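Local coordinates for putative type VI secretion protein (Escherichia coli, PDB 6SK0) that forms the trimeric spike at the tip of the type VI secretion system, which carries a phospholipase effector and inhibits it, at the interface of chains A and B. Residues are numbered along the deposited sequence; one frame, centred on the assembly and turned at random. Chains: chain A/B, Putative type VI secretion protein.

The interface of chains A and B. Residues chain A 567, 570, 572, 574; chain B 540, 545, 547.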
ATOM      1  N   GLN A 567      -2.063  -0.980 -27.828  1.00 48.86           N
ATOM      2  CA  GLN A 567      -2.169   0.075 -28.832  1.00 48.86           C
ATOM      3  C   GLN A 567      -1.764  -0.530 -30.166  1.00 48.86           C
ATOM      4  O   GLN A 567      -0.622  -0.382 -30.608  1.00 48.86           O
ATOM      5  CB  GLN A 567      -1.307   1.284 -28.484  1.00 48.86           C
ATOM      6  CG  GLN A 567      -1.629   2.486 -29.330  1.00 48.86           C
ATOM      7  CD  GLN A 567      -0.601   3.575 -29.220  1.00 48.86           C
ATOM      8  OE1 GLN A 567       0.417   3.546 -29.899  1.00 48.86           O
ATOM      9  NE2 GLN A 567      -0.866   4.554 -28.374  1.00 48.86           N
ATOM     10  N   ALA A 570       0.922   0.472 -33.195  1.00 50.59           N
ATOM     11  CA  ALA A 570       1.467   1.743 -32.725  1.00 50.59           C
ATOM     12  C   ALA A 570       0.655   2.932 -33.227  1.00 50.59           C
ATOM     13  O   ALA A 570       1.181   4.032 -33.380  1.00 50.59           O
ATOM     14  CB  ALA A 570       2.936   1.902 -33.120  1.00 50.59           C
ATOM     15  N   GLY A 572      -1.538   5.811 -32.632  1.00 51.27           N
ATOM     16  CA  GLY A 572      -1.831   6.642 -31.487  1.00 51.27           C
ATOM     17  C   GLY A 572      -0.571   7.231 -30.888  1.00 51.27           C
ATOM     18  O   GLY A 572       0.551   6.877 -31.239  1.00 51.27           O
ATOM     19  N   MET A 574       2.372   8.121 -28.269  1.00 47.61           N
ATOM     20  CA  MET A 574       3.202   7.314 -27.390  1.00 47.61           C
ATOM     21  C   MET A 574       2.682   7.345 -25.956  1.00 47.61           C
ATOM     22  O   MET A 574       2.723   6.333 -25.252  1.00 47.61           O
ATOM     23  CB  MET A 574       4.643   7.809 -27.483  1.00 47.61           C
ATOM     24  CG  MET A 574       5.526   7.530 -26.301  1.00 47.61           C
ATOM     25  SD  MET A 574       7.202   8.125 -26.599  1.00 47.61           S
ATOM     26  CE  MET A 574       7.825   8.238 -24.934  1.00 47.61           C
TER
ATOM     27  N   ARG B 540       4.311  11.528 -32.711  1.00 49.05           N
ATOM     28  CA  ARG B 540       3.449  10.771 -31.824  1.00 49.05           C
ATOM     29  C   ARG B 540       4.029  10.619 -30.429  1.00 49.05           C
ATOM     30  O   ARG B 540       3.395   9.994 -29.578  1.00 49.05           O
ATOM     31  CB  ARG B 540       3.143   9.390 -32.419  1.00 49.05           C
ATOM     32  CG  ARG B 540       4.342   8.562 -32.774  1.00 49.05           C
ATOM     33  CD  ARG B 540       3.918   7.204 -33.293  1.00 49.05           C
ATOM     34  NE  ARG B 540       3.134   6.464 -32.314  1.00 49.05           N
ATOM     35  CZ  ARG B 540       3.650   5.656 -31.398  1.00 49.05           C
ATOM     36  NH1 ARG B 540       4.958   5.474 -31.334  1.00 49.05           N
ATOM     37  NH2 ARG B 540       2.859   5.028 -30.547  1.00 49.05           N
ATOM     38  N   GLU B 545      10.305   4.740 -26.566  1.00 42.88           N
ATOM     39  CA  GLU B 545       9.124   3.900 -26.508  1.00 42.88           C
ATOM     40  C   GLU B 545       9.517   2.469 -26.832  1.00 42.88           C
ATOM     41  O   GLU B 545      10.069   2.197 -27.902  1.00 42.88           O
ATOM     42  CB  GLU B 545       8.038   4.386 -27.464  1.00 42.88           C
ATOM     43  CG  GLU B 545       6.766   3.575 -27.367  1.00 42.88           C
ATOM     44  CD  GLU B 545       5.845   3.780 -28.550  1.00 42.88           C
ATOM     45  OE1 GLU B 545       6.338   3.854 -29.690  1.00 42.88           O
ATOM     46  OE2 GLU B 545       4.623   3.865 -28.340  1.00 42.88           O
ATOM     47  N   ARG B 547       7.436  -0.847 -27.296  1.00 42.98           N
ATOM     48  CA  ARG B 547       6.032  -1.163 -27.466  1.00 42.98           C
ATOM     49  C   ARG B 547       5.863  -2.450 -28.253  1.00 42.98           C
ATOM     50  O   ARG B 547       6.684  -2.798 -29.100  1.00 42.98           O
ATOM     51  CB  ARG B 547       5.295  -0.025 -28.157  1.00 42.98           C
ATOM     52  CG  ARG B 547       5.881   0.345 -29.486  1.00 42.98           C
ATOM     53  CD  ARG B 547       4.808   0.513 -30.507  1.00 42.98           C
ATOM     54  NE  ARG B 547       4.139  -0.740 -30.822  1.00 42.98           N
ATOM     55  CZ  ARG B 547       2.885  -1.022 -30.493  1.00 42.98           C
ATOM     56  NH1 ARG B 547       2.358  -2.184 -30.832  1.00 42.98           N
ATOM     57  NH2 ARG B 547       2.156  -0.140 -29.829  1.00 42.98           N
TER
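The methyl CB of A:Ala570 packs against the aliphatic CD of B:Arg547, 3.5 Å away, and approaches one face of the B:Arg540 guanidinium near its rim; a methyl is short enough to sit between two arginines. This apolar centre belongs to the intertwined beta-helical spike of the VgrG family, where the loop and 3-10 helix 568-570 of one subunit meet strands 539-541 and 544-548 of its neighbour. The extended side chain of A:Met574 runs antiparallel alongside B:Glu545, its flexible thioether bringing SD to 3.9 Å from CB of the glutamate.

B:Arg540 forms the first polar layer. Its NH1 and NH2 grip the carboxylate of same-chain B:Glu545 end-on, one nitrogen to each oxygen, with NH1 of B:Arg540 2.7 Å from OE1 in a salt bridge. Those two bonds fix the rotation of the guanidinium and leave NE directed at the partner chain. NE of B:Arg540 donates to the carbonyl O of A:Gly572 at 2.8 Å, approaching nearly in line with the C=O. NH2 adds weak bonds to the same oxygen and to OE1 of A:Gln567, whose amide stands almost perpendicular to the guanidinium (84°). Glycine suits this place because its positive-phi, extended backbone, rare for other residue types, presents that carbonyl to B:Arg540. The backbone joins too: N of A:Met574 donates to O of B:Arg540 in a nearly straight bond.

At the rim, B:Arg547 kinks midway along its stem (chi3 -67°), which carries its guanidinium over the backbone of A:Ala570. NH2 of B:Arg547 donates to the main-chain O of A:Gln567 at 2.9 Å, the acceptor lying tilted from the guanidinium plane; arginine suits this place by combining an aliphatic stem with a donor-rich end.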